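Local coordinates for F5/8 type C domain protein (Bacteroides ovatus, PDB 4ZRX), which probably hydrolyses alpha-L-fucosides with a TIM-barrel catalytic domain and also carries an F5/8 type C domain that may bind sugar, at residues Ala46-Gly51 against Arg82-Ala87; Ala87-Val92 against Leu327-Asp332; Val92-Lys97 against Lys128-Ala133; Ser290-Trp295 against Leu336-Asp341; Asp313-Ser318 against Ser323-Asn328. All coordinates share one frame; numbering follows the deposited sequence.

Contact 1 of 5, residues Ala46-Gly51 against Arg82-Ala87; sequences AFLHFG and RTLKEA. With EDO (1,2-ethanediol), chain D.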
# COMPACT_ATOMS: atom_id res chain seq x y z
N ALA A 46 -0.49 9.47 6.43
CA ALA A 46 -0.69 10.01 5.08
C ALA A 46 0.56 10.63 4.50
O ALA A 46 1.22 11.45 5.15
CB ALA A 46 -1.79 11.03 5.12
N PHE A 47 0.86 10.26 3.27
CA PHE A 47 1.94 10.86 2.48
C PHE A 47 1.29 11.97 1.65
O PHE A 47 0.17 11.79 1.13
CB PHE A 47 2.51 9.81 1.52
CG PHE A 47 4.01 9.61 1.52
CD1 PHE A 47 4.91 10.63 1.70
CD2 PHE A 47 4.50 8.36 1.14
CE1 PHE A 47 6.31 10.36 1.62
CE2 PHE A 47 5.85 8.09 1.05
CZ PHE A 47 6.76 9.10 1.29
N LEU A 48 1.99 13.11 1.52
CA LEU A 48 1.64 14.17 0.63
C LEU A 48 2.77 14.45 -0.35
O LEU A 48 3.74 15.18 -0.03
CB LEU A 48 1.32 15.42 1.44
CG LEU A 48 0.15 15.34 2.42
CD1 LEU A 48 0.20 16.50 3.44
CD2 LEU A 48 -1.17 15.36 1.66
N HIS A 49 2.72 13.85 -1.52
CA HIS A 49 3.62 14.21 -2.60
C HIS A 49 3.07 15.44 -3.30
O HIS A 49 2.01 15.40 -3.92
CB HIS A 49 3.81 13.07 -3.58
CG HIS A 49 4.72 12.00 -3.11
ND1 HIS A 49 4.41 11.14 -2.10
CD2 HIS A 49 5.92 11.60 -3.59
CE1 HIS A 49 5.40 10.29 -1.92
NE2 HIS A 49 6.32 10.55 -2.84
N PHE A 50 3.85 16.52 -3.19
CA PHE A 50 3.49 17.82 -3.70
C PHE A 50 4.78 18.57 -3.99
O PHE A 50 5.76 18.51 -3.25
CB PHE A 50 2.65 18.57 -2.68
CG PHE A 50 2.10 19.86 -3.20
CD1 PHE A 50 1.20 19.88 -4.26
CD2 PHE A 50 2.46 21.05 -2.59
CE1 PHE A 50 0.67 21.08 -4.71
CE2 PHE A 50 1.97 22.25 -3.08
CZ PHE A 50 1.05 22.27 -4.12
N GLY A 51 4.84 19.23 -5.13
CA GLY A 51 6.02 20.00 -5.50
C GLY A 51 5.97 20.48 -6.93
O GLY A 51 4.88 20.61 -7.53
N ARG A 82 -7.66 18.78 7.38
CA ARG A 82 -9.03 18.48 7.84
C ARG A 82 -9.52 17.16 7.19
O ARG A 82 -10.09 16.28 7.84
CB ARG A 82 -9.99 19.61 7.49
CG ARG A 82 -11.45 19.38 7.96
CD ARG A 82 -12.42 20.56 7.59
NE ARG A 82 -12.47 20.84 6.16
CZ ARG A 82 -11.86 21.86 5.54
NH1 ARG A 82 -11.07 22.74 6.16
NH2 ARG A 82 -12.01 21.98 4.22
N THR A 83 -9.30 17.06 5.88
CA THR A 83 -9.70 15.89 5.13
C THR A 83 -9.03 14.64 5.73
O THR A 83 -9.71 13.63 6.00
CB THR A 83 -9.29 16.03 3.70
OG1 THR A 83 -10.04 17.10 3.11
CG2 THR A 83 -9.56 14.75 2.90
N LEU A 84 -7.74 14.73 5.97
CA LEU A 84 -6.97 13.58 6.43
C LEU A 84 -7.26 13.22 7.90
O LEU A 84 -7.29 12.05 8.28
CB LEU A 84 -5.48 13.84 6.19
CG LEU A 84 -5.19 13.93 4.66
CD1 LEU A 84 -3.77 14.41 4.44
CD2 LEU A 84 -5.40 12.58 3.96
N LYS A 85 -7.53 14.24 8.73
CA LYS A 85 -7.95 13.99 10.11
C LYS A 85 -9.26 13.26 10.14
O LYS A 85 -9.37 12.21 10.81
CB LYS A 85 -8.06 15.31 10.84
CG LYS A 85 -8.38 15.22 12.30
CD LYS A 85 -7.13 14.99 13.14
CE LYS A 85 -7.52 15.04 14.66
NZ LYS A 85 -6.24 14.72 15.39
N GLU A 86 -10.21 13.76 9.38
CA GLU A 86 -11.53 13.15 9.30
C GLU A 86 -11.48 11.74 8.71
O GLU A 86 -12.27 10.89 9.11
CB GLU A 86 -12.48 13.99 8.46
CG GLU A 86 -12.97 15.32 9.11
CD GLU A 86 -13.73 16.24 8.12
OE1 GLU A 86 -13.96 15.86 6.94
OE2 GLU A 86 -14.06 17.37 8.53
N ALA A 87 -10.55 11.49 7.82
CA ALA A 87 -10.34 10.16 7.23
C ALA A 87 -9.57 9.17 8.08
O ALA A 87 -9.40 8.05 7.68
CB ALA A 87 -9.65 10.29 5.87
C1 EDO D . 8.69 8.28 -2.46
O1 EDO D . 8.58 9.18 -3.57
C2 EDO D . 8.08 6.96 -2.88
O2 EDO D . 8.69 6.52 -4.10
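A46, on barrel strand 44-48, faces L84 of helix 77-86 with 7.3 Å between their CA atoms, close enough for side chains to meet but not for the backbones to bond across. L84 supplies the helix side of the contact. Its isobutyl group, with CG placed anti to the carbonyl carbon (chi1 -66°), presents both methyls to A46 CB, the nearer being CD1 at 4.0 Å. The same CD1 lies 3.9 Å from L48 CD2, where the two leucine side chains lie alongside, pointing opposite ways. L48 also leans on L94 and L130.

The chain beyond L48 leaves this apolar side. H49 lays CE1 over the centre of the F47 ring, 3.4 Å above its plane, and its NE2 shares a nearly straight hydrogen bond of 2.7 Å (167°) with O1 of a 1,2-ethanediol, probably from the crystallisation liquor. N328 OD1 holds ND1 and W295 stacks on the ring, which fixes its rotation; E230 and H98 bind the diol too. A leucine in place of H49 would probably leave N328 OD1 and the diol without this partner and remove the polar link between them. The chemistry thus divides by position: methyl packing seals strand to helix, whereas the polar groups after the strand line a small-molecule site consistent with the active-site end of a TIM barrel.

Contact 2 of 5, residues Ala87-Val92 against Leu327-Asp332; sequences AGFKMV and LNIPPD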
# COMPACT_ATOMS: atom_id res chain seq x y z
N ALA A 87 -10.55 11.49 7.82
CA ALA A 87 -10.34 10.16 7.23
C ALA A 87 -9.57 9.17 8.08
O ALA A 87 -9.40 8.05 7.68
CB ALA A 87 -9.65 10.29 5.87
N GLY A 88 -9.11 9.57 9.25
CA GLY A 88 -8.52 8.69 10.20
C GLY A 88 -7.02 8.64 10.29
O GLY A 88 -6.49 7.80 11.03
N PHE A 89 -6.30 9.47 9.54
CA PHE A 89 -4.85 9.47 9.56
C PHE A 89 -4.28 10.09 10.81
O PHE A 89 -4.87 11.02 11.36
CB PHE A 89 -4.28 10.16 8.29
CG PHE A 89 -4.65 9.44 7.04
CD1 PHE A 89 -3.94 8.34 6.64
CD2 PHE A 89 -5.78 9.78 6.36
CE1 PHE A 89 -4.30 7.64 5.54
CE2 PHE A 89 -6.18 9.05 5.23
CZ PHE A 89 -5.43 7.98 4.82
N LYS A 90 -3.14 9.56 11.23
CA LYS A 90 -2.51 9.99 12.47
C LYS A 90 -1.27 10.83 12.30
O LYS A 90 -0.71 11.32 13.27
CB LYS A 90 -2.21 8.78 13.41
CG LYS A 90 -3.42 8.01 13.77
CD LYS A 90 -4.46 8.80 14.58
CE LYS A 90 -5.55 7.86 15.06
NZ LYS A 90 -6.44 8.43 16.10
N MSE A 91 -0.80 10.97 11.07
CA MSE A 91 0.33 11.84 10.77
C MSE A 91 0.18 12.21 9.28
O MSE A 91 -0.39 11.46 8.48
CB MSE A 91 1.65 11.12 10.99
CG MSE A 91 2.81 11.99 10.86
SE MSE A 91 4.48 11.11 11.11
CE MSE A 91 4.43 10.25 9.42
N VAL A 92 0.67 13.37 8.94
CA VAL A 92 0.87 13.76 7.56
C VAL A 92 2.33 13.95 7.29
O VAL A 92 3.11 14.52 8.12
CB VAL A 92 0.07 15.01 7.20
CG1 VAL A 92 -1.42 14.80 7.45
CG2 VAL A 92 0.45 16.19 7.99
N LEU A 327 -0.22 5.93 3.34
CA LEU A 327 -1.01 6.08 2.09
C LEU A 327 -0.83 7.48 1.55
O LEU A 327 -1.09 8.46 2.25
CB LEU A 327 -2.45 5.81 2.36
CG LEU A 327 -3.40 5.92 1.17
CD1 LEU A 327 -3.08 4.88 0.15
CD2 LEU A 327 -4.90 5.79 1.59
N ASN A 328 -0.43 7.58 0.29
CA ASN A 328 -0.20 8.88 -0.32
C ASN A 328 -1.43 9.42 -1.00
O ASN A 328 -2.05 8.70 -1.78
CB ASN A 328 0.89 8.75 -1.39
CG ASN A 328 1.06 10.01 -2.20
OD1 ASN A 328 1.60 11.04 -1.73
ND2 ASN A 328 0.60 9.96 -3.49
N ILE A 329 -1.69 10.69 -0.76
CA ILE A 329 -2.79 11.40 -1.43
C ILE A 329 -2.18 12.71 -1.93
O ILE A 329 -1.77 13.56 -1.11
CB ILE A 329 -3.99 11.70 -0.47
CG1 ILE A 329 -4.55 10.37 0.10
CG2 ILE A 329 -5.06 12.46 -1.23
CD1 ILE A 329 -4.02 10.04 1.39
N PRO A 330 -2.11 12.87 -3.24
CA PRO A 330 -1.34 14.03 -3.75
C PRO A 330 -2.19 15.26 -3.99
O PRO A 330 -3.10 15.18 -4.81
CB PRO A 330 -0.83 13.54 -5.07
CG PRO A 330 -1.85 12.53 -5.53
CD PRO A 330 -2.46 11.92 -4.31
N PRO A 331 -1.85 16.40 -3.39
CA PRO A 331 -2.56 17.63 -3.73
C PRO A 331 -2.33 18.01 -5.19
O PRO A 331 -1.28 17.74 -5.76
CB PRO A 331 -1.98 18.66 -2.78
CG PRO A 331 -1.49 17.85 -1.61
CD PRO A 331 -0.92 16.59 -2.26
N ASP A 332 -3.34 18.64 -5.79
CA ASP A 332 -3.32 18.97 -7.20
C ASP A 332 -2.75 20.37 -7.52
O ASP A 332 -2.10 21.00 -6.65
CB ASP A 332 -4.75 18.77 -7.72
CG ASP A 332 -5.72 19.81 -7.26
OD1 ASP A 332 -5.36 20.80 -6.60
OD2 ASP A 332 -6.92 19.61 -7.63
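F89 reaches L327 and I329 with the far end of its ring, although the nearest CA atoms, those of F89 and L327, stand 9.1 Å apart. With CG anti to the carbonyl carbon (chi1 -63°), the phenyl group extends toward strand 324-328 and offers its rim. L327 meets that rim: CD2 lies near the ring plane, 3.9 Å from F89 CZ, while L327 CB comes within 4.1 Å of CE1. The side chains cross obliquely, and it is CD2 that sits at the ring's edge.

L327 itself is extended, chi1 carrying CG opposite the backbone N, and this brings CD2 forward. I329 approaches the same ring carbon at a slant, its CD1 4.2 Å from F89 CZ. Its chi2 of 96° departs from a staggered value, a setting that may reflect the close neighbours of CD1. Just before F89, G88 ends helix 77-86 in a Schellman motif, a backbone turn (phi 100°) that leaves no room for a beta carbon beside the carbonyl oxygen of A87.

The cluster fills the layer between barrel sheet and outer helices. F89 also touches L44 and A46 of strand 44-48, the strand lying between 91-97 and 324-328 in the sheet; L84 of helix 77-86 and L345 of helix 339-356 each pack on both F89 and I329.

Contact 3 of 5, residues Val92-Lys97 against Lys128-Ala133; sequences VLLTAK and KELRAA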
# COMPACT_ATOMS: atom_id res chain seq x y z
N VAL A 92 0.67 13.37 8.94
CA VAL A 92 0.87 13.76 7.56
C VAL A 92 2.33 13.95 7.29
O VAL A 92 3.11 14.52 8.12
CB VAL A 92 0.07 15.01 7.20
CG1 VAL A 92 -1.42 14.80 7.45
CG2 VAL A 92 0.45 16.19 7.99
N LEU A 93 2.79 13.42 6.15
CA LEU A 93 4.19 13.42 5.82
C LEU A 93 4.40 14.08 4.48
O LEU A 93 4.01 13.54 3.46
CB LEU A 93 4.71 11.96 5.82
CG LEU A 93 6.10 11.64 5.28
CD1 LEU A 93 7.14 12.30 5.91
CD2 LEU A 93 6.37 10.10 5.43
N LEU A 94 5.04 15.24 4.49
CA LEU A 94 5.14 16.07 3.26
C LEU A 94 6.48 15.90 2.57
O LEU A 94 7.54 15.93 3.22
CB LEU A 94 4.96 17.56 3.65
CG LEU A 94 5.11 18.56 2.56
CD1 LEU A 94 3.92 18.50 1.64
CD2 LEU A 94 5.17 19.93 3.14
N THR A 95 6.48 15.80 1.25
CA THR A 95 7.67 15.88 0.43
C THR A 95 8.18 17.34 0.36
O THR A 95 7.95 18.07 -0.61
CB THR A 95 7.46 15.36 -0.99
OG1 THR A 95 6.37 16.06 -1.63
CG2 THR A 95 7.09 13.84 -0.95
N ALA A 96 8.91 17.73 1.39
CA ALA A 96 9.46 19.07 1.46
C ALA A 96 10.47 19.30 0.31
O ALA A 96 10.64 20.43 -0.18
CB ALA A 96 10.13 19.27 2.82
N LYS A 97 11.18 18.23 -0.08
CA LYS A 97 12.07 18.26 -1.21
C LYS A 97 12.12 16.86 -1.78
O LYS A 97 12.44 15.91 -1.08
CB LYS A 97 13.50 18.65 -0.81
CG LYS A 97 14.41 18.89 -2.04
CD LYS A 97 15.87 19.10 -1.60
CE LYS A 97 16.57 17.85 -1.28
NZ LYS A 97 17.98 18.06 -0.88
N LYS A 128 5.32 25.65 6.18
CA LYS A 128 4.70 26.47 7.18
C LYS A 128 3.19 26.36 7.16
O LYS A 128 2.57 26.23 8.21
CB LYS A 128 5.15 27.93 7.00
CG LYS A 128 4.58 28.87 8.12
CD LYS A 128 5.13 30.30 7.98
CE LYS A 128 4.71 30.91 6.68
NZ LYS A 128 3.30 30.60 6.17
N GLU A 129 2.57 26.45 5.98
CA GLU A 129 1.13 26.37 5.90
C GLU A 129 0.63 24.99 6.40
O GLU A 129 -0.39 24.93 7.10
CB GLU A 129 0.63 26.61 4.49
CG GLU A 129 1.00 28.01 4.02
CD GLU A 129 0.13 28.60 2.93
OE1 GLU A 129 -1.02 28.18 2.78
OE2 GLU A 129 0.60 29.59 2.26
N LEU A 130 1.36 23.93 6.05
CA LEU A 130 0.99 22.60 6.52
C LEU A 130 1.12 22.53 8.04
O LEU A 130 0.24 21.99 8.74
CB LEU A 130 1.85 21.51 5.88
CG LEU A 130 1.48 20.09 6.34
CD1 LEU A 130 0.05 19.77 6.07
CD2 LEU A 130 2.41 19.12 5.61
N ARG A 131 2.22 23.06 8.58
CA ARG A 131 2.38 23.03 10.04
C ARG A 131 1.30 23.77 10.76
O ARG A 131 0.86 23.29 11.81
CB ARG A 131 3.77 23.43 10.53
CG ARG A 131 4.12 22.97 12.04
CD ARG A 131 4.26 21.44 11.98
NE ARG A 131 4.56 20.77 13.27
CZ ARG A 131 3.66 20.43 14.17
NH1 ARG A 131 2.38 20.73 14.08
NH2 ARG A 131 4.04 19.68 15.16
N ALA A 132 0.87 24.93 10.24
CA ALA A 132 -0.22 25.68 10.83
C ALA A 132 -1.55 24.88 10.87
O ALA A 132 -2.25 24.88 11.88
CB ALA A 132 -0.39 27.01 10.10
N ALA A 133 -1.83 24.17 9.78
CA ALA A 133 -2.99 23.30 9.69
C ALA A 133 -2.84 22.10 10.65
O ALA A 133 -3.82 21.78 11.33
CB ALA A 133 -3.25 22.88 8.32
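A single leucine, L130, makes the helix side of this contact, dividing its two methyls between V92 and L94 of the strand. CD2 nestles against L94, at 3.6 Å from CB, a snug approach, and 3.8 Å from CD2 of the same residue. CD1 reaches V92 CG2 at 4.1 Å. With CG opposite the backbone N (chi1 -179°), the fork of L130 is set against the two strand residues. L94 has the same first torsion, and the side chains of V92 and L94 both run antiparallel alongside that of L130.

Strand 91-97, helix 126-137 and strand 140-145 form a beta-alpha-beta crossover of the TIM barrel, the two strands being parallel neighbours, and L130 also touches F141 on the second. L48 on strand 44-48 and V81 on helix 77-86 border the same leucine. After L94 the chain turns away from the helix: T95 is the centre of an inverse gamma turn, and its OG1 is hydrogen-bonded to the backbone oxygens of L48 and F50.

Contact 4 of 5, residues Ser290-Trp295 against Leu336-Asp341; sequences SIRPGW and LIHEAD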
# COMPACT_ATOMS: atom_id res chain seq x y z
N SER A 290 0.42 4.60 -3.01
CA SER A 290 -0.40 5.74 -3.38
C SER A 290 -1.86 5.39 -3.63
O SER A 290 -2.19 4.29 -4.01
CB SER A 290 0.21 6.41 -4.63
OG SER A 290 -0.49 7.58 -5.01
N ILE A 291 -2.73 6.32 -3.32
CA ILE A 291 -4.16 6.23 -3.68
C ILE A 291 -4.43 6.22 -5.17
O ILE A 291 -5.54 5.82 -5.62
CB ILE A 291 -5.01 7.27 -2.94
CG1 ILE A 291 -6.42 6.73 -2.72
CG2 ILE A 291 -4.97 8.63 -3.68
CD1 ILE A 291 -7.34 7.70 -1.91
N ARG A 292 -3.43 6.68 -5.94
CA ARG A 292 -3.49 6.74 -7.40
C ARG A 292 -2.36 5.91 -7.97
O ARG A 292 -1.49 5.46 -7.22
CB ARG A 292 -3.32 8.20 -7.86
CG ARG A 292 -4.54 9.08 -7.60
CD ARG A 292 -4.23 10.53 -7.26
NE ARG A 292 -5.46 11.30 -7.33
CZ ARG A 292 -5.95 11.87 -8.43
NH1 ARG A 292 -5.28 11.92 -9.58
NH2 ARG A 292 -7.10 12.50 -8.34
N PRO A 293 -2.30 5.74 -9.29
CA PRO A 293 -1.16 4.97 -9.82
C PRO A 293 0.20 5.64 -9.57
O PRO A 293 1.16 4.96 -9.20
CB PRO A 293 -1.46 4.89 -11.31
CG PRO A 293 -2.93 4.90 -11.37
CD PRO A 293 -3.36 5.88 -10.30
N GLY A 294 0.27 6.96 -9.75
CA GLY A 294 1.46 7.73 -9.49
C GLY A 294 1.44 8.35 -8.07
O GLY A 294 0.42 8.34 -7.40
N TRP A 295 2.59 8.79 -7.60
CA TRP A 295 2.73 9.50 -6.36
C TRP A 295 2.31 10.94 -6.45
O TRP A 295 1.73 11.49 -5.50
CB TRP A 295 4.18 9.40 -5.83
CG TRP A 295 4.63 7.98 -5.56
CD1 TRP A 295 5.43 7.20 -6.35
CD2 TRP A 295 4.33 7.23 -4.40
NE1 TRP A 295 5.62 5.97 -5.75
CE2 TRP A 295 4.94 5.97 -4.55
CE3 TRP A 295 3.64 7.51 -3.24
CZ2 TRP A 295 4.87 4.98 -3.54
CZ3 TRP A 295 3.52 6.53 -2.28
CH2 TRP A 295 4.16 5.29 -2.42
N LEU A 336 -4.97 21.57 -3.61
CA LEU A 336 -6.08 20.96 -2.88
C LEU A 336 -6.05 19.45 -3.09
O LEU A 336 -5.59 18.96 -4.13
CB LEU A 336 -7.40 21.47 -3.47
CG LEU A 336 -7.71 22.96 -3.29
CD1 LEU A 336 -9.02 23.29 -4.05
CD2 LEU A 336 -7.83 23.27 -1.86
N ILE A 337 -6.53 18.71 -2.10
CA ILE A 337 -6.85 17.28 -2.34
C ILE A 337 -8.07 17.26 -3.23
O ILE A 337 -9.03 17.97 -2.99
CB ILE A 337 -7.08 16.52 -1.02
CG1 ILE A 337 -5.77 16.50 -0.22
CG2 ILE A 337 -7.49 15.08 -1.34
CD1 ILE A 337 -5.91 15.80 1.21
N HIS A 338 -7.99 16.49 -4.29
CA HIS A 338 -9.03 16.42 -5.33
C HIS A 338 -10.30 15.74 -4.81
O HIS A 338 -10.28 14.91 -3.92
CB HIS A 338 -8.48 15.66 -6.51
CG HIS A 338 -9.34 15.69 -7.73
ND1 HIS A 338 -10.29 14.74 -7.96
CD2 HIS A 338 -9.34 16.50 -8.81
CE1 HIS A 338 -10.89 14.98 -9.12
NE2 HIS A 338 -10.34 16.05 -9.65
N GLU A 339 -11.43 16.14 -5.36
CA GLU A 339 -12.74 15.68 -4.94
C GLU A 339 -12.90 14.18 -4.94
O GLU A 339 -13.57 13.59 -4.05
CB GLU A 339 -13.75 16.24 -5.93
CG GLU A 339 -14.00 17.80 -5.81
CD GLU A 339 -12.96 18.71 -6.57
OE1 GLU A 339 -12.02 18.23 -7.25
OE2 GLU A 339 -13.13 19.96 -6.50
N ALA A 340 -12.36 13.54 -5.98
CA ALA A 340 -12.44 12.09 -6.12
C ALA A 340 -11.74 11.41 -4.92
O ALA A 340 -12.29 10.49 -4.34
CB ALA A 340 -11.82 11.58 -7.45
N ASP A 341 -10.54 11.87 -4.61
CA ASP A 341 -9.73 11.35 -3.45
C ASP A 341 -10.50 11.58 -2.14
O ASP A 341 -10.57 10.68 -1.30
CB ASP A 341 -8.38 12.00 -3.38
CG ASP A 341 -7.61 12.00 -4.78
OD1 ASP A 341 -8.21 12.27 -5.88
OD2 ASP A 341 -6.39 11.73 -4.76
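R292 and D341 form a buried salt bridge that ties the loop after barrel strand 279-290 to the first turn of helix 339-356, in the TIM-barrel domain. The grip is side-on and bidentate: NE reaches OD2 at 2.8 Å and NH2 reaches OD1 at 2.7 Å, each oxygen using its syn lone pair. Guanidinium and carboxylate planes are only 18° apart, and both bonds run nearly straight. A bend at chi2 (146°) turns the arginine chain toward the helix. NH2 has a second anionic partner in D302. A leucine in place of R292 would probably leave the buried D341 carboxylate without its countercharge and the loop less firmly tied to the helix.

Looser contacts flank the bridge. I291 CG2 rests 3.6 Å from D341 OD2, and R292 NH2 passes obliquely by the H338 ring.

Capping and turn bonds shape both partners. H338 is the N-cap residue, its ND1 accepting from A340 N at 3.1 Å, with the donor tilted 31° from the ring plane. At the end of the strand S290 opens an ST turn: its OG accepts from R292 N at 3.2 Å and donates to G294 O at 2.7 Å.

Contact 5 of 5, residues Asp313-Ser318 against Ser323-Asn328; sequences DIYFQS and SVLLLN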
# COMPACT_ATOMS: atom_id res chain seq x y z
N ASP A 313 -8.34 -3.98 1.06
CA ASP A 313 -7.39 -5.09 0.95
C ASP A 313 -6.01 -4.64 1.34
O ASP A 313 -5.28 -5.37 2.04
CB ASP A 313 -7.38 -5.76 -0.41
CG ASP A 313 -8.70 -6.52 -0.72
OD1 ASP A 313 -9.45 -6.96 0.20
OD2 ASP A 313 -8.96 -6.66 -1.93
N ILE A 314 -5.61 -3.46 0.87
CA ILE A 314 -4.32 -2.90 1.33
C ILE A 314 -4.27 -2.78 2.84
O ILE A 314 -3.27 -3.16 3.44
CB ILE A 314 -4.01 -1.54 0.62
CG1 ILE A 314 -3.64 -1.81 -0.84
CG2 ILE A 314 -2.87 -0.79 1.29
CD1 ILE A 314 -3.69 -0.61 -1.73
N TYR A 315 -5.28 -2.23 3.47
CA TYR A 315 -5.34 -2.10 4.92
C TYR A 315 -5.12 -3.43 5.62
O TYR A 315 -4.26 -3.58 6.50
CB TYR A 315 -6.66 -1.41 5.29
CG TYR A 315 -6.80 -1.15 6.75
CD1 TYR A 315 -6.20 -0.04 7.36
CD2 TYR A 315 -7.47 -2.05 7.54
CE1 TYR A 315 -6.30 0.19 8.73
CE2 TYR A 315 -7.63 -1.79 8.91
CZ TYR A 315 -7.01 -0.69 9.49
OH TYR A 315 -7.13 -0.44 10.85
N PHE A 316 -5.85 -4.43 5.18
CA PHE A 316 -5.70 -5.77 5.76
C PHE A 316 -4.36 -6.41 5.52
O PHE A 316 -3.94 -7.21 6.32
CB PHE A 316 -6.88 -6.67 5.37
CG PHE A 316 -8.17 -6.27 6.04
CD1 PHE A 316 -8.33 -6.48 7.40
CD2 PHE A 316 -9.22 -5.75 5.33
CE1 PHE A 316 -9.47 -6.10 8.04
CE2 PHE A 316 -10.37 -5.37 5.96
CZ PHE A 316 -10.52 -5.56 7.30
N GLN A 317 -3.68 -6.04 4.44
CA GLN A 317 -2.38 -6.54 4.13
C GLN A 317 -1.22 -5.62 4.57
O GLN A 317 -0.08 -5.82 4.15
CB GLN A 317 -2.26 -6.80 2.63
CG GLN A 317 -3.23 -7.90 2.09
CD GLN A 317 -3.23 -7.83 0.55
OE1 GLN A 317 -3.78 -6.90 -0.04
NE2 GLN A 317 -2.51 -8.63 -0.04
N SER A 318 -1.55 -4.62 5.36
CA SER A 318 -0.59 -3.71 5.93
C SER A 318 -0.78 -3.64 7.42
O SER A 318 -0.06 -4.32 8.16
CB SER A 318 -0.61 -2.34 5.26
OG SER A 318 -1.90 -1.77 5.23
N SER A 323 2.38 -4.11 9.80
CA SER A 323 3.05 -2.94 9.21
C SER A 323 2.22 -1.70 9.55
O SER A 323 1.02 -1.75 9.76
CB SER A 323 3.21 -3.02 7.70
OG SER A 323 4.25 -3.96 7.34
N VAL A 324 2.88 -0.56 9.49
CA VAL A 324 2.16 0.72 9.40
C VAL A 324 1.81 0.98 7.94
O VAL A 324 2.63 0.68 7.04
CB VAL A 324 3.08 1.88 9.94
CG1 VAL A 324 2.58 3.26 9.55
CG2 VAL A 324 3.19 1.80 11.48
N LEU A 325 0.63 1.54 7.68
CA LEU A 325 0.25 1.90 6.33
C LEU A 325 0.43 3.43 6.13
O LEU A 325 -0.25 4.21 6.81
CB LEU A 325 -1.17 1.51 6.03
CG LEU A 325 -1.77 1.96 4.73
CD1 LEU A 325 -0.95 1.46 3.55
CD2 LEU A 325 -3.22 1.56 4.60
N LEU A 326 1.28 3.77 5.16
CA LEU A 326 1.53 5.15 4.79
C LEU A 326 0.96 5.34 3.39
O LEU A 326 1.54 4.86 2.38
CB LEU A 326 3.03 5.42 4.79
CG LEU A 326 3.55 6.71 4.18
CD1 LEU A 326 2.90 7.88 4.92
CD2 LEU A 326 5.09 6.69 4.34
N LEU A 327 -0.22 5.93 3.34
CA LEU A 327 -1.01 6.08 2.09
C LEU A 327 -0.83 7.48 1.55
O LEU A 327 -1.09 8.46 2.25
CB LEU A 327 -2.45 5.81 2.36
CG LEU A 327 -3.40 5.92 1.17
CD1 LEU A 327 -3.08 4.88 0.15
CD2 LEU A 327 -4.90 5.79 1.59
N ASN A 328 -0.43 7.58 0.29
CA ASN A 328 -0.20 8.88 -0.32
C ASN A 328 -1.43 9.42 -1.00
O ASN A 328 -2.05 8.70 -1.78
CB ASN A 328 0.89 8.75 -1.39
CG ASN A 328 1.06 10.01 -2.20
OD1 ASN A 328 1.60 11.04 -1.73
ND2 ASN A 328 0.60 9.96 -3.49
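I314 and L325 set their side chains at about a right angle, so that CG2 of the isoleucine butts against CD1 of the leucine at 3.7 Å, with CD2 of that leucine slightly farther off. Y315 comes to the same leucine differently: the edge of its ring is turned to L325 CD2, which lies near the ring plane, 4.4 Å from CD1 of the tyrosine. L325 thus meets two consecutive residues near the helix end, its CG carried opposite its own backbone N (chi1 173°).

S318 covers the leucine's base. Its OG lies 3.5 Å from L325 CB, yet is satisfied by donating to I314 O at 2.6 Å, from 39° out of the carbonyl plane. A chi1 of 53° folds the hydroxyl back toward the helix, enabling that bond.

The backbones join at the start of the strand, where S323 N donates to S318 O at 2.9 Å, the donor again above the carbonyl plane. The hydroxyl of S323 turns elsewhere, bonding S285 OG on strand 279-290. Strand 279-290, helix 308-316 and parallel strand 324-328 make a beta-alpha-beta unit, and a helix end packed on its following strand through a short turn is the recurring arrangement of the TIM barrel.

Overall arrangement
All five contacts belong to the TIM-barrel domain. Strand 44-48, part of contact 1, pairs with 91-97, used by contacts 2 and 3, and with 324-328, used by contacts 2 and 5. The centres of contacts 1 and 2 are about 3 Å apart, those of contacts 3 and 5 about 22 Å. N328 links contacts 1 and 4 to contacts 2 and 5: its OD1 is 2.8 Å from H49 ND1 of contact 1, and its ND2 is 2.8 Å from W295 O of contact 4. H49 and W295 converge beside the bound diol and E230, in what is probably the substrate pocket. Contacts 1, 3 and 5 pack strands against outer helices, and contact 2 joins a loop to a strand.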